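Arsenite methyltransferase (Chlamydomonas reinhardtii, PDB 5EVJ) transfers methyl groups from S-adenosylmethionine to trivalent arsenic, probably giving mono-, di- and trimethylated products with thioredoxin as the reductant. Local coordinates at residues Ala61-Glu66 with Asp129-Asp134; Glu122-His127 with Met143-Gly148; Val171-Pro176 with Ala222-Asn227; Ala303-Leu306 with His310-Val313; Asn323-Val328 with Phe337-Asp342. The protein carries 15 engineered substitutions. All blocks are in the same frame, centred on the assembly; numbering follows the deposited sequence.

Interaction 1. Residues Ala61-Glu66 with Asp129-Asp134; sequences ADVPTE and DAYARD. Engineered in segment 129-134: A132 (natural residue Cys).
The phenol ring of Y131 is the meeting point of this contact, and three consecutive residues, D62, V63 and P64, are arranged around it. The backbone carbonyl of D62 comes in at the rim of the ring and close to its plane, with D62 O 3.5 Å from Y131 CE1, so the oxygen faces the slightly positive ring hydrogens on that side. V63 brings its backbone and one methyl to the same corner: CA lies 4.0 Å from Y131 CE1, and CG2 stays a little farther out. P64 meets the next ring carbon, with its CD 3.9 Å from Y131 CD1, and the pyrrolidine runs at about a right angle to the tyrosine side chain. Y131 reaches across because CG stands trans to the backbone N (chi1 166°), which carries the ring off helix 128-135 toward the loop. The phenolic end is fixed from outside: Y131 OH is hydrogen-bonded to the carbonyl of Y99, whose ring also meets that of Y131. V63 and P64 rest on Y99 as well, so helix 96-104 is a common floor for both partners. Helix 128-135 is part of the connection between neighbouring parallel strands 110-115 and 143-147, and the contact thus fastens the N-terminal segment to a beta-alpha-beta crossover of the Rossmann-like methyltransferase fold.

Interaction 2. Residues Glu122-His127 with Met143-Gly148; sequences EVAISH and MTFIQG
The F145 ring receives the methyl of A124 almost exactly over the middle of one face: CB stands 3.5 Å from the ring centroid and 7° off its normal, a close CH-pi contact in which all six ring carbons lie at similar distances from the methyl. On the same side of the ring as that methyl, A124 O stands above the plane and outside the ring outline, 3.6 Å from F145 CE2; this carbonyl is hydrogen-bonded to the hydroxyl of Y99. I125 adds a second hydrophobic touch at the base of the phenylalanine, its CG1 3.8 Å from F145 CB, and the two side chains run past each other in opposite directions. CG1 of I125 gets there by lying trans to the carbonyl carbon (chi1 -64°). Strand 143-147 is an edge strand of the mixed seven-stranded sheet, bonded through T144 and I146 to strand 110-115, and helix 118-126 belongs to the crossover joining these two parallel strands, as in the Rossmann-like methyltransferase fold. F145 also touches A98, within a glycine-rich stretch consistent with a Rossmann-type motif. An alanine at F145 would remove the surface on which A124 sits and would probably open a gap between helix and sheet. Past the contact, the helix closes with side-chain bonds to its own carbonyls. The H127 imidazole gives its ND1 proton to V123 O at 3.2 Å, edge-on and on a lone pair, while E122 O accepts from both S126 N, at 2.9 Å, and S126 OG, at 3.2 Å.

Interaction 3. Residues Val171-Pro176 with Ala222-Asn227; sequences VINLSP and AGALYN
Van der Waals contacts join N173 to G223 and A224. The carboxamide oxygen of N173 lies against the alanine, OD1 being 3.3 Å from A224 CA and 3.5 Å from A224 CB, while N173 CB rests 3.8 Å from G223 O. With CG trans to its own carbonyl carbon (chi1 -66°), the asparagine side chain is directed at the passing chain. The polar link is indirect. One water accepts from L225 N at 2.8 Å and, through a weak bond of the same 2.8 Å length, from N173 ND2, so the two branches of the amide do different jobs: the oxygen packs, and the nitrogen weakly reaches a water held by L225 N. Segment 171-176 follows strand 163-169 at the end of the parallel strands where methyltransferases of this fold generally bind their cofactor, and directly succeeds C170, which forms a disulfide with C74 in a crystal structure of this protein. Backbone shape matters too. G223 has a positive phi (76°), and a CB there would press on the preceding carbonyl and approach N173 O. Weak bonds surround the pair: D199 OD2 accepts from the backbone N of I172 and N173, and K178 NZ donates to G223 O.

Interaction 4. Residues Ala303-Leu306 with His310-Val313; sequences AYDL and HRFV
F312 O takes the shortest bond of this hairpin, from Y304 N at 2.7 Å with an N-H...O angle of 162°, and A303 CA adds a CA-H...O contact to the same oxygen at 3.1 Å. The return bond, F312 N to Y304 O at 2.9 Å, completes the hydrogen-bonded pair of two antiparallel strands. Toward the turn the pairing fades, since L306 N to H310 O is a weak bond. On the face with A303, D305 and R311, the D305 carboxylate forms a loose salt bridge, OD1 to R311 NE 3.6 Å, with carboxylate and guanidinium planes 50° apart; OD1 lies still nearer to R311 CB, at 3.2 Å. The arginine, its CG trans to the backbone N (chi1 170°), runs away from the turn until A303 CB sits over one face of the guanidinium, 3.3 Å from NH2. On the other face the F312 ring turns an edge to L306 CB, 4.0 Å from CE1, while Y304 OH is bonded to R272. F312 and L306 thus meet by hydrophobic contact, whereas at the exposed D305-R311 pair, long and poorly aligned, the charges probably offset one another only modestly.

Interaction 5. Residues Asn323-Val328 with Phe337-Asp342; sequences NTASMV and FTIIGD
V328 leads with its CB, which stands over the middle of the F337 ring, 3.5 Å from the centroid and only 3° off the ring normal, in a CH-pi contact. From there the methyls spread over the same face. CG1 extends toward the far end of the phenylalanine, 4.1 Å from F337 CZ, while CG2 sits above F337 CD2 at 3.7 Å and goes on to meet I339 CD1 at 4.1 Å. This spread follows from chi1 of -55°, which lays CG1 beside the backbone N and wedges CG2 between that N and the carbonyl carbon. The valine backbone joins in, since V328 O lies 3.3 Å from F337 CD1. One turn earlier, A325 meets I339: the isoleucine CD1 packs 4.2 Å from A325 CB and also near the alanine carbonyl, so the delta methyl fits between the two helical residues. The phenylalanine side chain crosses V328 at about a right angle, offering a flat surface to a branched one. A serine in place of F337 would lose the ring beneath V328 and would probably leave the valine with a gap against the strand. The contact closes helix 322-329 onto strand 337-340, an outer strand of the three-stranded antiparallel sheet; the segment axes come within 9.2 Å at 144°, nearer antiparallel than parallel. F337 also stacks edge-to-face with F312 and meets Y293 of the central strand 289-293, while V328 touches F312, tying helix, sheet and the 303-313 hairpin into one hydrophobic core.

Overall arrangement
The five contacts fall into two clusters and one outlier. Interactions 1 and 2 come first along the chain, interleaved with one another, and touch with centres 13 Å apart; both involve the helices between strands 110-115 and 143-147, at one edge of the seven-stranded methyltransferase sheet. Interaction 3 follows, about 25 Å from interaction 2 between centres, beyond the ends of the parallel strands. Interactions 4 and 5 are the last in sequence and also 13 Å apart, on the opposite side of the chain's centre from interactions 2 and 3, where L306 meets V328 and Y304 meets F337. The C-terminal hairpin, helix and small sheet thus pack together, and touch the antiparallel end of the large sheet through R243 and R272.

Interaction 1. Residues Ala61-Glu66 with Asp129-Asp134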
# COMPACT_ATOMS: atom_id res chain seq x y z
N ALA A 61 -8.01 -18.95 -0.13
CA ALA A 61 -8.69 -20.24 -0.35
C ALA A 61 -10.17 -20.14 0.05
O ALA A 61 -11.02 -20.73 -0.59
CB ALA A 61 -8.00 -21.36 0.41
N ASP A 62 -10.45 -19.37 1.10
CA ASP A 62 -11.73 -19.33 1.79
C ASP A 62 -12.63 -18.16 1.44
O ASP A 62 -13.59 -17.98 2.13
CB ASP A 62 -11.52 -19.21 3.29
CG ASP A 62 -11.06 -20.49 3.93
OD1 ASP A 62 -11.42 -21.56 3.44
OD2 ASP A 62 -10.35 -20.41 4.94
N VAL A 63 -12.25 -17.34 0.45
CA VAL A 63 -13.01 -16.18 0.00
C VAL A 63 -13.99 -16.69 -1.06
O VAL A 63 -13.59 -17.45 -1.94
CB VAL A 63 -12.04 -15.13 -0.64
CG1 VAL A 63 -12.77 -14.03 -1.42
CG2 VAL A 63 -11.10 -14.48 0.39
N PRO A 64 -15.26 -16.26 -1.01
CA PRO A 64 -16.26 -16.75 -1.96
C PRO A 64 -15.79 -16.58 -3.38
O PRO A 64 -15.50 -15.46 -3.82
CB PRO A 64 -17.45 -15.80 -1.75
CG PRO A 64 -17.25 -15.21 -0.40
CD PRO A 64 -15.79 -15.20 -0.13
N THR A 65 -15.72 -17.70 -4.10
CA THR A 65 -15.39 -17.73 -5.52
C THR A 65 -15.87 -16.49 -6.31
O THR A 65 -15.12 -15.90 -7.11
CB THR A 65 -15.99 -19.01 -6.16
OG1 THR A 65 -15.35 -20.17 -5.59
CG2 THR A 65 -15.72 -19.01 -7.64
N GLU A 66 -17.12 -16.10 -6.08
CA GLU A 66 -17.71 -15.02 -6.85
C GLU A 66 -17.06 -13.70 -6.46
O GLU A 66 -16.96 -12.77 -7.26
CB GLU A 66 -19.22 -14.94 -6.58
CG GLU A 66 -19.91 -14.02 -7.58
CD GLU A 66 -21.19 -13.38 -7.06
OE1 GLU A 66 -21.39 -13.31 -5.82
OE2 GLU A 66 -22.00 -12.93 -7.90
N ASP A 129 -21.59 -11.64 5.60
CA ASP A 129 -21.90 -12.21 6.90
C ASP A 129 -21.48 -13.64 6.94
O ASP A 129 -20.80 -14.12 7.91
CB ASP A 129 -23.39 -12.07 7.27
CG ASP A 129 -23.83 -10.60 7.46
OD1 ASP A 129 -23.08 -9.78 8.06
OD2 ASP A 129 -24.94 -10.24 7.00
N ALA A 130 -21.86 -14.33 5.86
CA ALA A 130 -21.63 -15.77 5.75
C ALA A 130 -20.12 -16.08 5.77
O ALA A 130 -19.66 -17.06 6.37
CB ALA A 130 -22.30 -16.32 4.48
N TYR A 131 -19.33 -15.22 5.11
CA TYR A 131 -17.88 -15.37 5.09
C TYR A 131 -17.31 -15.21 6.49
O TYR A 131 -16.50 -16.06 7.04
CB TYR A 131 -17.30 -14.37 4.08
CG TYR A 131 -15.80 -14.16 4.17
CD1 TYR A 131 -14.91 -15.13 3.69
CD2 TYR A 131 -15.27 -12.97 4.76
CE1 TYR A 131 -13.53 -14.92 3.79
CE2 TYR A 131 -13.89 -12.76 4.83
CZ TYR A 131 -13.03 -13.73 4.35
OH TYR A 131 -11.69 -13.55 4.46
N ALA A 132 -17.73 -14.13 7.12
CA ALA A 132 -17.20 -13.81 8.46
C ALA A 132 -17.63 -14.84 9.46
O ALA A 132 -16.88 -15.18 10.39
CB ALA A 132 -17.68 -12.41 8.91
N ARG A 133 -18.87 -15.34 9.32
CA ARG A 133 -19.34 -16.33 10.31
C ARG A 133 -18.75 -17.76 10.10
O ARG A 133 -18.10 -18.30 11.01
CB ARG A 133 -20.85 -16.28 10.44
CG ARG A 133 -21.35 -14.88 10.82
CD ARG A 133 -22.87 -14.77 10.78
NE ARG A 133 -23.44 -15.53 11.90
CZ ARG A 133 -24.27 -16.57 11.81
NH1 ARG A 133 -24.74 -17.00 10.62
NH2 ARG A 133 -24.66 -17.18 12.93
N ASP A 134 -18.89 -18.32 8.90
CA ASP A 134 -18.44 -19.70 8.68
C ASP A 134 -16.97 -19.79 8.39
O ASP A 134 -16.34 -20.72 8.89
CB ASP A 134 -19.12 -20.40 7.49
CG ASP A 134 -20.43 -19.78 7.11
OD1 ASP A 134 -21.17 -19.28 8.00
OD2 ASP A 134 -20.75 -19.83 5.89

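Interaction 2. Residues Glu122-His127 with Met143-Gly148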
# COMPACT_ATOMS: atom_id res chain seq x y z
N GLU A 122 -22.61 -4.54 -4.11
CA GLU A 122 -23.63 -5.49 -3.69
C GLU A 122 -23.07 -6.91 -3.66
O GLU A 122 -23.50 -7.71 -2.79
CB GLU A 122 -24.89 -5.36 -4.59
CG GLU A 122 -26.16 -6.01 -4.01
CD GLU A 122 -26.47 -5.57 -2.58
OE1 GLU A 122 -26.43 -4.35 -2.27
OE2 GLU A 122 -26.76 -6.46 -1.75
N VAL A 123 -22.11 -7.23 -4.54
CA VAL A 123 -21.40 -8.51 -4.39
C VAL A 123 -20.58 -8.58 -3.07
O VAL A 123 -20.61 -9.59 -2.35
CB VAL A 123 -20.49 -8.86 -5.59
CG1 VAL A 123 -19.72 -10.17 -5.30
CG2 VAL A 123 -21.33 -8.98 -6.88
N ALA A 124 -19.85 -7.50 -2.75
CA ALA A 124 -19.04 -7.48 -1.54
C ALA A 124 -19.93 -7.61 -0.32
O ALA A 124 -19.61 -8.40 0.58
CB ALA A 124 -18.20 -6.22 -1.46
N ILE A 125 -21.05 -6.87 -0.31
CA ILE A 125 -22.02 -6.88 0.79
C ILE A 125 -22.79 -8.19 0.98
O ILE A 125 -23.00 -8.60 2.12
CB ILE A 125 -23.04 -5.73 0.67
CG1 ILE A 125 -22.33 -4.37 0.79
CG2 ILE A 125 -24.12 -5.87 1.76
CD1 ILE A 125 -23.06 -3.23 0.10
N SER A 126 -23.21 -8.85 -0.11
CA SER A 126 -24.08 -10.04 0.02
C SER A 126 -23.32 -11.22 0.57
O SER A 126 -23.91 -12.10 1.19
CB SER A 126 -24.78 -10.44 -1.29
OG SER A 126 -23.84 -10.81 -2.26
N HIS A 127 -22.02 -11.24 0.39
CA HIS A 127 -21.30 -12.39 0.89
C HIS A 127 -20.69 -12.18 2.25
O HIS A 127 -20.16 -13.12 2.85
CB HIS A 127 -20.27 -12.87 -0.13
CG HIS A 127 -20.89 -13.46 -1.35
ND1 HIS A 127 -21.42 -12.67 -2.35
CD2 HIS A 127 -21.11 -14.75 -1.71
CE1 HIS A 127 -21.91 -13.46 -3.30
NE2 HIS A 127 -21.72 -14.72 -2.94
N MET A 143 -16.51 -5.89 8.27
CA MET A 143 -16.45 -5.10 7.03
C MET A 143 -17.64 -4.15 6.82
O MET A 143 -18.75 -4.46 7.17
CB MET A 143 -16.34 -6.02 5.81
CG MET A 143 -15.16 -6.96 5.87
SD MET A 143 -14.97 -8.06 4.41
CE MET A 143 -15.83 -9.44 5.13
N THR A 144 -17.39 -3.02 6.20
CA THR A 144 -18.33 -2.00 5.88
C THR A 144 -17.93 -1.64 4.46
O THR A 144 -16.77 -1.30 4.18
CB THR A 144 -18.16 -0.74 6.77
OG1 THR A 144 -18.17 -1.11 8.17
CG2 THR A 144 -19.26 0.33 6.51
N PHE A 145 -18.88 -1.79 3.54
CA PHE A 145 -18.66 -1.33 2.19
C PHE A 145 -19.50 -0.12 1.95
O PHE A 145 -20.66 -0.14 2.24
CB PHE A 145 -19.06 -2.44 1.27
CG PHE A 145 -18.17 -3.62 1.38
CD1 PHE A 145 -16.86 -3.59 0.82
CD2 PHE A 145 -18.57 -4.74 2.08
CE1 PHE A 145 -16.01 -4.66 0.97
CE2 PHE A 145 -17.73 -5.83 2.22
CZ PHE A 145 -16.46 -5.81 1.64
N ILE A 146 -18.91 0.97 1.45
CA ILE A 146 -19.72 2.13 1.12
C ILE A 146 -19.47 2.57 -0.31
O ILE A 146 -18.41 2.28 -0.89
CB ILE A 146 -19.54 3.30 2.11
CG1 ILE A 146 -18.15 3.91 2.01
CG2 ILE A 146 -19.73 2.83 3.55
CD1 ILE A 146 -17.70 4.44 3.35
N GLN A 147 -20.43 3.30 -0.85
CA GLN A 147 -20.40 3.77 -2.20
C GLN A 147 -19.77 5.14 -2.26
O GLN A 147 -20.21 6.07 -1.58
CB GLN A 147 -21.82 3.83 -2.77
CG GLN A 147 -21.94 4.44 -4.17
CD GLN A 147 -22.67 3.52 -5.16
OE1 GLN A 147 -22.16 3.26 -6.25
NE2 GLN A 147 -23.86 3.01 -4.78
N GLY A 148 -18.81 5.32 -3.16
CA GLY A 148 -18.09 6.60 -3.14
C GLY A 148 -17.09 6.81 -4.22
O GLY A 148 -16.83 5.92 -5.01

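Interaction 3. Residues Val171-Pro176 with Ala222-Asn227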
# COMPACT_ATOMS: atom_id res chain seq x y z
N VAL A 171 -6.06 0.83 -9.12
CA VAL A 171 -7.18 1.68 -9.48
C VAL A 171 -6.78 3.16 -9.44
O VAL A 171 -7.53 4.03 -9.87
CB VAL A 171 -8.43 1.54 -8.55
CG1 VAL A 171 -9.18 0.19 -8.65
CG2 VAL A 171 -8.11 1.93 -7.11
N ILE A 172 -5.60 3.47 -8.96
CA ILE A 172 -5.28 4.88 -8.84
C ILE A 172 -4.89 5.53 -10.18
O ILE A 172 -5.08 6.73 -10.36
CB ILE A 172 -4.32 5.15 -7.67
CG1 ILE A 172 -4.91 4.49 -6.41
CG2 ILE A 172 -4.06 6.64 -7.49
CD1 ILE A 172 -4.25 4.84 -5.10
N ASN A 173 -4.39 4.74 -11.12
CA ASN A 173 -4.08 5.29 -12.45
C ASN A 173 -5.32 5.74 -13.17
O ASN A 173 -5.22 6.44 -14.17
CB ASN A 173 -3.34 4.29 -13.35
CG ASN A 173 -1.92 3.94 -12.84
OD1 ASN A 173 -1.25 3.11 -13.45
ND2 ASN A 173 -1.47 4.57 -11.73
N LEU A 174 -6.48 5.33 -12.69
CA LEU A 174 -7.71 5.68 -13.38
C LEU A 174 -8.33 6.89 -12.76
O LEU A 174 -9.22 7.49 -13.32
CB LEU A 174 -8.69 4.51 -13.40
CG LEU A 174 -8.14 3.26 -14.09
CD1 LEU A 174 -7.17 2.62 -13.13
CD2 LEU A 174 -9.25 2.29 -14.41
N SER A 175 -7.85 7.28 -11.59
CA SER A 175 -8.34 8.50 -11.00
C SER A 175 -8.20 9.69 -11.98
O SER A 175 -7.18 9.85 -12.62
CB SER A 175 -7.60 8.83 -9.72
OG SER A 175 -8.01 10.12 -9.24
N PRO A 176 -9.25 10.54 -12.04
CA PRO A 176 -9.16 11.84 -12.69
C PRO A 176 -8.46 12.89 -11.82
O PRO A 176 -8.25 14.03 -12.28
CB PRO A 176 -10.64 12.25 -12.85
CG PRO A 176 -11.35 11.54 -11.72
CD PRO A 176 -10.66 10.20 -11.68
N ALA A 222 -2.17 3.21 -20.11
CA ALA A 222 -2.30 4.63 -20.38
C ALA A 222 -2.59 5.29 -19.02
O ALA A 222 -3.33 4.74 -18.19
CB ALA A 222 -3.44 4.88 -21.35
N GLY A 223 -1.99 6.45 -18.77
CA GLY A 223 -2.15 7.08 -17.44
C GLY A 223 -1.35 6.47 -16.28
O GLY A 223 -1.42 6.98 -15.17
N ALA A 224 -0.63 5.36 -16.52
CA ALA A 224 0.45 4.92 -15.65
C ALA A 224 1.53 6.01 -15.75
O ALA A 224 1.90 6.40 -16.86
CB ALA A 224 1.00 3.59 -16.10
N LEU A 225 1.96 6.53 -14.60
CA LEU A 225 2.99 7.56 -14.51
C LEU A 225 4.43 7.00 -14.51
O LEU A 225 4.69 5.85 -14.09
CB LEU A 225 2.81 8.34 -13.18
CG LEU A 225 1.69 9.40 -12.97
CD1 LEU A 225 1.93 10.26 -11.74
CD2 LEU A 225 1.52 10.36 -14.13
N TYR A 226 5.33 7.83 -15.04
CA TYR A 226 6.72 7.74 -14.77
C TYR A 226 6.89 7.56 -13.23
O TYR A 226 6.46 8.41 -12.43
CB TYR A 226 7.41 8.99 -15.31
CG TYR A 226 8.88 9.09 -14.96
CD1 TYR A 226 9.72 7.91 -14.78
CD2 TYR A 226 9.47 10.35 -14.79
CE1 TYR A 226 11.08 8.03 -14.47
CE2 TYR A 226 10.83 10.47 -14.45
CZ TYR A 226 11.64 9.36 -14.30
OH TYR A 226 12.98 9.64 -14.00
N ASN A 227 7.50 6.48 -12.79
CA ASN A 227 7.58 6.30 -11.36
C ASN A 227 8.10 7.51 -10.58
O ASN A 227 7.64 7.76 -9.46
CB ASN A 227 8.31 5.00 -10.94
CG ASN A 227 9.80 5.10 -11.04
OD1 ASN A 227 10.51 4.69 -10.14
ND2 ASN A 227 10.28 5.64 -12.12
O HOH W 1 1.13 5.38 -12.19

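Interaction 4. Residues Ala303-Leu306 with His310-Val313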
# COMPACT_ATOMS: atom_id res chain seq x y z
N ALA A 303 12.81 -13.03 9.66
CA ALA A 303 13.21 -11.89 8.92
C ALA A 303 11.95 -11.08 8.52
O ALA A 303 10.85 -11.64 8.32
CB ALA A 303 14.00 -12.33 7.69
N TYR A 304 12.13 -9.78 8.40
CA TYR A 304 11.08 -8.92 7.86
C TYR A 304 11.61 -7.92 6.82
O TYR A 304 12.56 -7.13 7.08
CB TYR A 304 10.53 -8.12 9.01
CG TYR A 304 9.47 -7.16 8.56
CD1 TYR A 304 8.21 -7.62 8.20
CD2 TYR A 304 9.73 -5.79 8.49
CE1 TYR A 304 7.22 -6.73 7.78
CE2 TYR A 304 8.75 -4.90 8.10
CZ TYR A 304 7.50 -5.38 7.73
OH TYR A 304 6.54 -4.51 7.31
N ASP A 305 11.03 -7.93 5.65
CA ASP A 305 11.28 -6.83 4.68
C ASP A 305 10.44 -5.56 4.89
O ASP A 305 9.24 -5.55 4.59
CB ASP A 305 11.05 -7.32 3.25
CG ASP A 305 11.97 -8.53 2.88
OD1 ASP A 305 13.20 -8.47 3.16
OD2 ASP A 305 11.44 -9.54 2.38
N LEU A 306 11.06 -4.48 5.37
CA LEU A 306 10.43 -3.19 5.30
C LEU A 306 10.22 -2.85 3.82
O LEU A 306 9.13 -2.44 3.39
CB LEU A 306 11.30 -2.12 5.94
CG LEU A 306 10.84 -0.65 5.76
CD1 LEU A 306 9.48 -0.38 6.46
CD2 LEU A 306 11.89 0.26 6.41
N HIS A 310 15.78 -2.94 2.56
CA HIS A 310 15.88 -3.05 4.03
C HIS A 310 15.25 -4.32 4.50
O HIS A 310 14.04 -4.38 4.71
CB HIS A 310 15.20 -1.86 4.75
CG HIS A 310 15.81 -0.53 4.43
ND1 HIS A 310 15.50 0.17 3.28
CD2 HIS A 310 16.72 0.23 5.10
CE1 HIS A 310 16.18 1.30 3.26
NE2 HIS A 310 16.92 1.36 4.36
N ARG A 311 16.08 -5.33 4.68
CA ARG A 311 15.65 -6.60 5.24
C ARG A 311 16.26 -6.74 6.63
O ARG A 311 17.45 -6.62 6.76
CB ARG A 311 16.13 -7.75 4.34
CG ARG A 311 15.96 -9.14 4.93
CD ARG A 311 16.20 -10.11 3.79
NE ARG A 311 15.32 -11.26 3.87
CZ ARG A 311 15.59 -12.36 4.59
NH1 ARG A 311 16.74 -12.46 5.28
NH2 ARG A 311 14.70 -13.36 4.60
N PHE A 312 15.43 -6.98 7.63
CA PHE A 312 15.82 -7.08 9.01
C PHE A 312 15.75 -8.51 9.40
O PHE A 312 14.67 -9.19 9.26
CB PHE A 312 14.82 -6.36 9.94
CG PHE A 312 14.85 -4.89 9.79
CD1 PHE A 312 14.10 -4.27 8.76
CD2 PHE A 312 15.71 -4.12 10.59
CE1 PHE A 312 14.19 -2.91 8.58
CE2 PHE A 312 15.81 -2.75 10.38
CZ PHE A 312 15.04 -2.15 9.38
N VAL A 313 16.87 -8.98 9.94
CA VAL A 313 16.92 -10.33 10.38
C VAL A 313 16.62 -10.30 11.86
O VAL A 313 17.13 -9.43 12.65
CB VAL A 313 18.27 -10.96 10.02
CG1 VAL A 313 18.38 -12.40 10.56
CG2 VAL A 313 18.47 -10.96 8.49

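Interaction 5. Residues Asn323-Val328 with Phe337-Asp342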
# COMPACT_ATOMS: atom_id res chain seq x y z
N ASN A 323 14.50 7.98 8.81
CA ASN A 323 13.25 7.63 8.14
C ASN A 323 12.89 6.23 8.45
O ASN A 323 11.76 5.94 8.89
CB ASN A 323 13.31 7.83 6.60
CG ASN A 323 13.15 9.30 6.18
OD1 ASN A 323 12.96 10.20 7.02
ND2 ASN A 323 13.24 9.54 4.86
N THR A 324 13.82 5.35 8.17
CA THR A 324 13.65 3.95 8.38
C THR A 324 13.37 3.72 9.88
O THR A 324 12.51 2.92 10.20
CB THR A 324 14.95 3.21 7.99
OG1 THR A 324 15.07 3.27 6.55
CG2 THR A 324 14.83 1.74 8.45
N ALA A 325 14.10 4.39 10.78
CA ALA A 325 13.82 4.20 12.23
C ALA A 325 12.35 4.59 12.55
O ALA A 325 11.70 3.98 13.40
CB ALA A 325 14.81 4.98 13.12
N SER A 326 11.84 5.61 11.89
CA SER A 326 10.47 6.07 12.08
C SER A 326 9.52 5.02 11.52
O SER A 326 8.47 4.74 12.13
CB SER A 326 10.22 7.45 11.35
OG SER A 326 10.85 8.51 12.06
N MET A 327 9.82 4.50 10.33
CA MET A 327 8.92 3.57 9.71
C MET A 327 8.68 2.22 10.42
O MET A 327 7.62 1.57 10.22
CB MET A 327 9.38 3.27 8.28
CG MET A 327 9.41 4.54 7.39
SD MET A 327 10.04 4.31 5.70
CE MET A 327 9.96 6.01 5.08
N VAL A 328 9.72 1.75 11.15
CA VAL A 328 9.64 0.46 11.81
C VAL A 328 9.48 0.75 13.29
O VAL A 328 8.93 -0.05 14.00
CB VAL A 328 10.89 -0.44 11.57
CG1 VAL A 328 11.09 -0.60 10.07
CG2 VAL A 328 12.14 0.08 12.32
N PHE A 337 9.73 -3.93 16.98
CA PHE A 337 11.08 -3.43 16.74
C PHE A 337 11.59 -2.73 17.95
O PHE A 337 10.82 -2.10 18.60
CB PHE A 337 11.09 -2.39 15.61
CG PHE A 337 10.95 -3.02 14.29
CD1 PHE A 337 9.71 -3.28 13.78
CD2 PHE A 337 12.11 -3.40 13.55
CE1 PHE A 337 9.56 -3.90 12.54
CE2 PHE A 337 11.98 -4.02 12.30
CZ PHE A 337 10.72 -4.30 11.79
N THR A 338 12.90 -2.77 18.19
CA THR A 338 13.54 -1.93 19.19
C THR A 338 14.39 -0.95 18.41
O THR A 338 15.12 -1.34 17.47
CB THR A 338 14.49 -2.78 20.10
OG1 THR A 338 13.80 -3.94 20.59
CG2 THR A 338 15.11 -2.01 21.31
N ILE A 339 14.33 0.30 18.84
CA ILE A 339 15.17 1.35 18.34
C ILE A 339 16.11 1.73 19.41
O ILE A 339 15.71 2.07 20.53
CB ILE A 339 14.34 2.64 18.06
CG1 ILE A 339 13.23 2.34 17.06
CG2 ILE A 339 15.22 3.62 17.35
CD1 ILE A 339 13.77 1.80 15.72
N ILE A 340 17.38 1.75 19.09
CA ILE A 340 18.33 2.24 20.07
C ILE A 340 18.82 3.56 19.56
O ILE A 340 19.27 3.69 18.42
CB ILE A 340 19.50 1.23 20.17
CG1 ILE A 340 19.01 -0.06 20.84
CG2 ILE A 340 20.59 1.82 21.00
CD1 ILE A 340 19.55 -1.35 20.23
N GLY A 341 18.80 4.55 20.42
CA GLY A 341 19.20 5.89 20.05
C GLY A 341 17.99 6.78 19.96
O GLY A 341 16.88 6.40 20.33
N ASP A 342 18.20 8.00 19.47
CA ASP A 342 17.11 8.90 19.19
C ASP A 342 17.63 9.99 18.24
O ASP A 342 18.63 9.81 17.55
CB ASP A 342 16.57 9.44 20.50
CG ASP A 342 17.59 10.22 21.24
OD1 ASP A 342 18.61 10.62 20.62
OD2 ASP A 342 17.39 10.43 22.45